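Local coordinates for transcriptional regulator, AraC family (Pseudomonas putida, PDB 3GRA), which probably binds specific DNA sequences and regulates transcription, here seen as its DJ-1/PfpI-family domain without the DNA-binding part, at residues Asp178-Ala181 with Glu182-Glu186; Leu169-Val172 with Arg173-Gly177; Leu81-Pro84 with Leu85-Glu89. All blocks are in the same frame, centred on the assembly; numbering follows the deposited sequence.

Interaction 1. Residues Asp178-Ala181 with Glu182-Glu186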
# COMPACT_ATOMS: atom_id res chain seq x y z
N ASP A 178 10.60 -22.20 6.87
CA ASP A 178 10.09 -21.47 8.02
C ASP A 178 11.14 -20.46 8.47
O ASP A 178 10.81 -19.39 8.99
CB ASP A 178 9.79 -22.45 9.17
CG ASP A 178 8.93 -23.63 8.73
OD1 ASP A 178 7.77 -23.41 8.31
OD2 ASP A 178 9.42 -24.78 8.80
N GLY A 179 12.40 -20.81 8.27
CA GLY A 179 13.50 -19.94 8.66
C GLY A 179 13.41 -18.54 8.08
O GLY A 179 13.49 -17.56 8.82
N LEU A 180 13.25 -18.45 6.76
CA LEU A 180 13.16 -17.14 6.10
C LEU A 180 11.89 -16.40 6.52
O LEU A 180 11.95 -15.24 6.91
CB LEU A 180 13.18 -17.31 4.58
CG LEU A 180 13.52 -16.06 3.77
CD1 LEU A 180 14.92 -15.59 4.13
CD2 LEU A 180 13.44 -16.37 2.29
N ALA A 181 10.76 -17.08 6.45
CA ALA A 181 9.47 -16.48 6.81
C ALA A 181 9.47 -15.94 8.23
O ALA A 181 8.99 -14.84 8.49
CB ALA A 181 8.35 -17.49 6.64
N GLU A 182 10.02 -16.73 9.15
CA GLU A 182 10.08 -16.32 10.55
C GLU A 182 10.96 -15.08 10.66
O GLU A 182 10.67 -14.17 11.44
CB GLU A 182 10.67 -17.45 11.41
CG GLU A 182 10.60 -17.18 12.90
CD GLU A 182 11.47 -18.13 13.73
OE1 GLU A 182 11.36 -18.10 14.97
OE2 GLU A 182 12.27 -18.88 13.13
N GLY A 183 12.02 -15.03 9.87
CA GLY A 183 12.92 -13.89 9.90
C GLY A 183 12.28 -12.65 9.31
O GLY A 183 12.50 -11.53 9.79
N VAL A 184 11.50 -12.85 8.25
CA VAL A 184 10.80 -11.76 7.57
C VAL A 184 9.81 -11.13 8.53
O VAL A 184 9.72 -9.91 8.65
CB VAL A 184 10.01 -12.28 6.35
CG1 VAL A 184 9.15 -11.18 5.77
CG2 VAL A 184 10.97 -12.82 5.29
N GLU A 185 9.06 -11.99 9.22
CA GLU A 185 8.06 -11.57 10.18
C GLU A 185 8.64 -10.72 11.31
O GLU A 185 8.03 -9.75 11.75
CB GLU A 185 7.36 -12.81 10.75
CG GLU A 185 6.32 -12.53 11.82
CD GLU A 185 5.53 -13.77 12.19
OE1 GLU A 185 4.73 -13.72 13.15
OE2 GLU A 185 5.70 -14.81 11.51
N GLU A 186 9.84 -11.08 11.78
CA GLU A 186 10.49 -10.34 12.86
C GLU A 186 10.68 -8.87 12.48
O GLU A 186 10.44 -7.97 13.27
CB GLU A 186 11.84 -10.97 13.19
CG GLU A 186 11.76 -12.40 13.70
CD GLU A 186 10.85 -12.55 14.91
OE1 GLU A 186 11.12 -11.90 15.94
OE2 GLU A 186 9.86 -13.31 14.82
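Val184 turns its CG2 to the side of its own backbone N, anti to the carbonyl carbon, while CG1 stands anti to the N (chi1 173°). That setting lays CG2 against the preceding helical turn, 3.1 Å from Leu180 O. The CB of Leu180 points away from residues 182-186, and Leu180 CG and Val184 CG2 are 4.4 Å apart, a loose apolar contact. Glu182 carries its CG anti to the N, and the rest of its chain is extended. Its CB rests on the carbonyl oxygen of Asp178, and its carboxylate is carried out along the exposed side of the helix. One turn on, the CB of Glu185 lies against Ala181 O in the same way.

These residues form the first turns of helix 178-188, the last helix modelled in this chain, which carries the DJ-1/PfpI-family part of the regulator. Four i to i+4 backbone bonds hold the turns together. Glu182 N gives its hydrogen to Asp178 O at 2.8 Å. Val184 N reaches Leu180 O at 2.8 Å, and this donor lies close to the line of the carbonyl bond. Glu185 N bonds to Ala181 O at 2.9 Å and is the straightest of the four at the hydrogen, 164°. The bond from Gly183 N to Gly179 O is longer, 3.1 Å, and more bent. These two glycines meet through backbone alone.

The other faces of the helix meet its neighbours. Leu180 and Ala181 pack on Val172 of helix 161-176. On helix 18-34, Leu180 touches Leu34 and Val184 touches Thr30. Ala181 is buried, and its small CB also touches Arg173.

Interaction 2. Residues Leu169-Val172 with Arg173-Gly177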
# COMPACT_ATOMS: atom_id res chain seq x y z
N LEU A 169 3.46 -14.72 3.49
CA LEU A 169 4.35 -15.38 4.44
C LEU A 169 4.19 -16.87 4.18
O LEU A 169 5.14 -17.64 4.27
CB LEU A 169 3.96 -15.05 5.89
CG LEU A 169 4.55 -13.73 6.40
CD1 LEU A 169 3.87 -13.28 7.68
CD2 LEU A 169 6.06 -13.93 6.60
N GLY A 170 2.96 -17.26 3.83
CA GLY A 170 2.69 -18.65 3.53
C GLY A 170 3.48 -19.04 2.30
O GLY A 170 4.02 -20.14 2.20
N LEU A 171 3.57 -18.10 1.35
CA LEU A 171 4.31 -18.35 0.13
C LEU A 171 5.80 -18.46 0.42
O LEU A 171 6.47 -19.35 -0.09
CB LEU A 171 4.05 -17.22 -0.89
CG LEU A 171 4.81 -17.31 -2.22
CD1 LEU A 171 4.52 -18.66 -2.87
CD2 LEU A 171 4.38 -16.17 -3.17
N VAL A 172 6.32 -17.55 1.25
CA VAL A 172 7.74 -17.56 1.59
C VAL A 172 8.11 -18.86 2.32
O VAL A 172 9.15 -19.46 2.06
CB VAL A 172 8.10 -16.35 2.48
CG1 VAL A 172 9.57 -16.39 2.88
CG2 VAL A 172 7.78 -15.06 1.74
N ARG A 173 7.24 -19.27 3.23
CA ARG A 173 7.43 -20.49 4.02
C ARG A 173 7.50 -21.73 3.11
O ARG A 173 8.37 -22.59 3.28
CB ARG A 173 6.25 -20.59 4.99
CG ARG A 173 6.36 -21.62 6.09
CD ARG A 173 5.21 -21.40 7.09
NE ARG A 173 5.32 -20.13 7.80
CZ ARG A 173 4.32 -19.27 7.98
NH1 ARG A 173 3.11 -19.53 7.50
NH2 ARG A 173 4.51 -18.15 8.66
N ARG A 174 6.60 -21.79 2.14
CA ARG A 174 6.52 -22.91 1.20
C ARG A 174 7.66 -22.99 0.19
O ARG A 174 7.90 -24.05 -0.41
CB ARG A 174 5.19 -22.82 0.45
CG ARG A 174 5.07 -23.69 -0.80
CD ARG A 174 4.81 -25.15 -0.47
NE ARG A 174 4.75 -25.98 -1.67
CZ ARG A 174 3.78 -25.94 -2.58
NH1 ARG A 174 2.76 -25.10 -2.43
NH2 ARG A 174 3.83 -26.74 -3.63
N LEU A 175 8.38 -21.89 -0.01
CA LEU A 175 9.46 -21.85 -0.97
C LEU A 175 10.87 -21.88 -0.36
O LEU A 175 11.74 -22.60 -0.83
CB LEU A 175 9.33 -20.61 -1.85
CG LEU A 175 8.05 -20.46 -2.67
CD1 LEU A 175 7.99 -19.07 -3.29
CD2 LEU A 175 7.99 -21.53 -3.73
N TYR A 176 11.09 -21.09 0.69
CA TYR A 176 12.42 -21.03 1.28
C TYR A 176 12.53 -21.47 2.74
O TYR A 176 13.58 -21.32 3.36
CB TYR A 176 12.98 -19.63 1.05
CG TYR A 176 12.94 -19.25 -0.43
CD1 TYR A 176 12.00 -18.34 -0.92
CD2 TYR A 176 13.78 -19.88 -1.35
CE1 TYR A 176 11.90 -18.07 -2.29
CE2 TYR A 176 13.69 -19.63 -2.71
CZ TYR A 176 12.74 -18.73 -3.18
OH TYR A 176 12.62 -18.51 -4.54
N GLY A 177 11.44 -22.02 3.28
CA GLY A 177 11.46 -22.51 4.64
C GLY A 177 10.95 -21.60 5.74
O GLY A 177 10.87 -20.38 5.57
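Arg173 begins the last turn of helix 161-176, an alpha helix of the DJ-1/PfpI-family domain, and its N donates to Leu169 O at 2.9 Å. Its CG is anti to its N, and a bend at chi3 (-66°) folds the chain back beside the preceding turn. The guanidinium thus has Leu169 O over the centre of one face, 4.1 Å above the plane. NH2 lies 4.2 Å from Leu169 CB. Arg174 N bonds to Gly170 O at 3.1 Å, while the rest of the Arg174 chain runs off from residues 169-172.

The CB of Leu175 points toward residues 169-172. Its side chain crosses that of Leu171 obliquely, and the two CD1 methyls meet at 3.5 Å. Tyr6 of strand 6-12 touches both leucines, and Phe39 of strand 39-45 also packs on Leu175. An alanine here would lack this methyl contact and is likely to open a gap between Leu171, Tyr6 and Phe39. Leu175 N also donates to Val172 O from above the carbonyl plane.

Tyr176 N reaches the same Val172 O nearly end-on, at 2.9 Å. Its ring rests one face on the CB of Leu175, and the side chain also packs on Tyr6, Arg35 and Ser38. Gly177, with positive phi, is the first residue to leave helical angles; a side chain there would jam against the preceding carbonyl oxygen. Its N makes a weak bond to Arg173 O at 3.1 Å.

Interaction 3. Residues Leu81-Pro84 with Leu85-Glu89; sequences LRTP and LKYPE
Pro84 meets Lys86 and Tyr87 mainly through apolar contacts. The Pro84 ring and the lysine chain lie side by side and point the same way. Pro84 CG and Lys86 CE are 3.4 Å apart, closer than usual, so the exact fit is doubtful. Lys86 CG sits between its backbone N and carbonyl carbon (chi1 52°), over the centre of one face of the Tyr87 ring. Thr83 CG2 approaches that ring at its edge, 4.2 Å from CE2. Pro84 CG is 4.2 Å from Tyr87 CZ, and Pro84 O lies 3.4 Å from Tyr87 CE2.

The polar contacts are fewer. Leu85 is the centre of an inverse gamma turn, closed by a weak bond from Lys86 N to Pro84 O at 3.1 Å. Thr83 OG1 bonds to Glu14 O and Tyr87 OH to Glu14 N, while Lys86 O accepts from Arg116 NH1.

This loop joins strand 74-78 to helix 90-100, whose Asp91 binds magnesium in a crystal structure of this protein, though no ion is bound to it in this chain. With one weak bond inside the turn, the loop's shape probably depends on Pro84-Tyr87 packing and on the bonds to Glu14 and Arg116.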
# COMPACT_ATOMS: atom_id res chain seq x y z
N LEU A 81 -12.49 -2.68 -2.03
CA LEU A 81 -13.90 -2.45 -1.72
C LEU A 81 -14.67 -1.81 -2.86
O LEU A 81 -15.74 -2.29 -3.25
CB LEU A 81 -14.02 -1.56 -0.48
CG LEU A 81 -15.46 -1.17 -0.14
CD1 LEU A 81 -16.25 -2.43 0.20
CD2 LEU A 81 -15.47 -0.19 1.03
N ARG A 82 -14.13 -0.72 -3.40
CA ARG A 82 -14.79 0.01 -4.47
C ARG A 82 -14.41 -0.48 -5.87
O ARG A 82 -14.87 0.07 -6.86
CB ARG A 82 -14.50 1.50 -4.31
CG ARG A 82 -15.01 2.08 -2.97
CD ARG A 82 -16.54 2.14 -2.93
NE ARG A 82 -17.11 2.12 -1.58
CZ ARG A 82 -16.80 2.98 -0.60
NH1 ARG A 82 -15.91 3.95 -0.81
NH2 ARG A 82 -17.39 2.87 0.58
N THR A 83 -13.58 -1.52 -5.95
CA THR A 83 -13.17 -2.05 -7.24
C THR A 83 -14.35 -2.54 -8.07
O THR A 83 -15.12 -3.41 -7.65
CB THR A 83 -12.20 -3.23 -7.11
OG1 THR A 83 -10.97 -2.79 -6.49
CG2 THR A 83 -11.89 -3.81 -8.48
N PRO A 84 -14.52 -1.97 -9.28
CA PRO A 84 -15.64 -2.40 -10.13
C PRO A 84 -15.48 -3.87 -10.55
O PRO A 84 -14.39 -4.32 -10.89
CB PRO A 84 -15.59 -1.41 -11.29
CG PRO A 84 -14.15 -0.96 -11.32
CD PRO A 84 -13.81 -0.82 -9.86
N LEU A 85 -16.59 -4.61 -10.51
CA LEU A 85 -16.58 -6.02 -10.86
C LEU A 85 -16.81 -6.22 -12.35
O LEU A 85 -17.85 -6.73 -12.77
CB LEU A 85 -17.66 -6.75 -10.06
CG LEU A 85 -17.60 -6.55 -8.54
CD1 LEU A 85 -18.79 -7.24 -7.88
CD2 LEU A 85 -16.29 -7.08 -7.99
N LYS A 86 -15.83 -5.82 -13.15
CA LYS A 86 -15.94 -5.95 -14.60
C LYS A 86 -14.70 -6.64 -15.13
O LYS A 86 -14.43 -7.79 -14.77
CB LYS A 86 -16.04 -4.56 -15.22
CG LYS A 86 -14.88 -3.73 -14.69
CD LYS A 86 -14.86 -2.29 -15.33
CE LYS A 86 -13.88 -1.17 -14.71
NZ LYS A 86 -13.68 0.23 -15.12
N TYR A 87 -13.96 -5.97 -16.01
CA TYR A 87 -12.74 -6.53 -16.57
C TYR A 87 -12.98 -7.92 -17.13
O TYR A 87 -12.27 -8.87 -16.78
CB TYR A 87 -11.67 -6.59 -15.48
CG TYR A 87 -11.47 -5.28 -14.75
CD1 TYR A 87 -10.96 -4.16 -15.41
CD2 TYR A 87 -11.76 -5.16 -13.39
CE1 TYR A 87 -10.75 -2.95 -14.73
CE2 TYR A 87 -11.55 -3.97 -12.71
CZ TYR A 87 -11.04 -2.87 -13.38
OH TYR A 87 -10.81 -1.69 -12.69
N PRO A 88 -13.97 -8.07 -18.03
CA PRO A 88 -14.30 -9.36 -18.65
C PRO A 88 -13.11 -10.08 -19.26
O PRO A 88 -13.11 -11.31 -19.36
CB PRO A 88 -15.35 -8.99 -19.70
CG PRO A 88 -15.02 -7.56 -20.02
CD PRO A 88 -14.76 -6.98 -18.66
N GLU A 89 -12.11 -9.33 -19.69
CA GLU A 89 -10.92 -9.92 -20.30
C GLU A 89 -10.19 -10.87 -19.36
O GLU A 89 -9.52 -11.82 -19.80
CB GLU A 89 -9.95 -8.81 -20.72
CG GLU A 89 -9.56 -7.92 -19.55
CD GLU A 89 -8.81 -6.70 -19.98
OE1 GLU A 89 -7.77 -6.84 -20.66
OE2 GLU A 89 -9.26 -5.59 -19.64

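Overall arrangement
Interaction 3 comes first along the chain, in the loop between strand 74-78 and helix 90-100. Interaction 2 follows at the end of helix 161-176, and interaction 1 opens helix 178-188 directly after it. The centres of interactions 1 and 2 are about 9 Å apart. They touch where the two successive helices pack, as between Leu180 CD2 and Val172 CG1 at 3.9 Å. Together they form the junction of these helices near the end of the modelled chain. Interaction 3 lies across the chain's centre, about 34 Å from interaction 1 and about 30 Å from interaction 2, centre to centre. Asp91, whose side chain is about 8 Å from that of Tyr87, is therefore probably far from the helix pair.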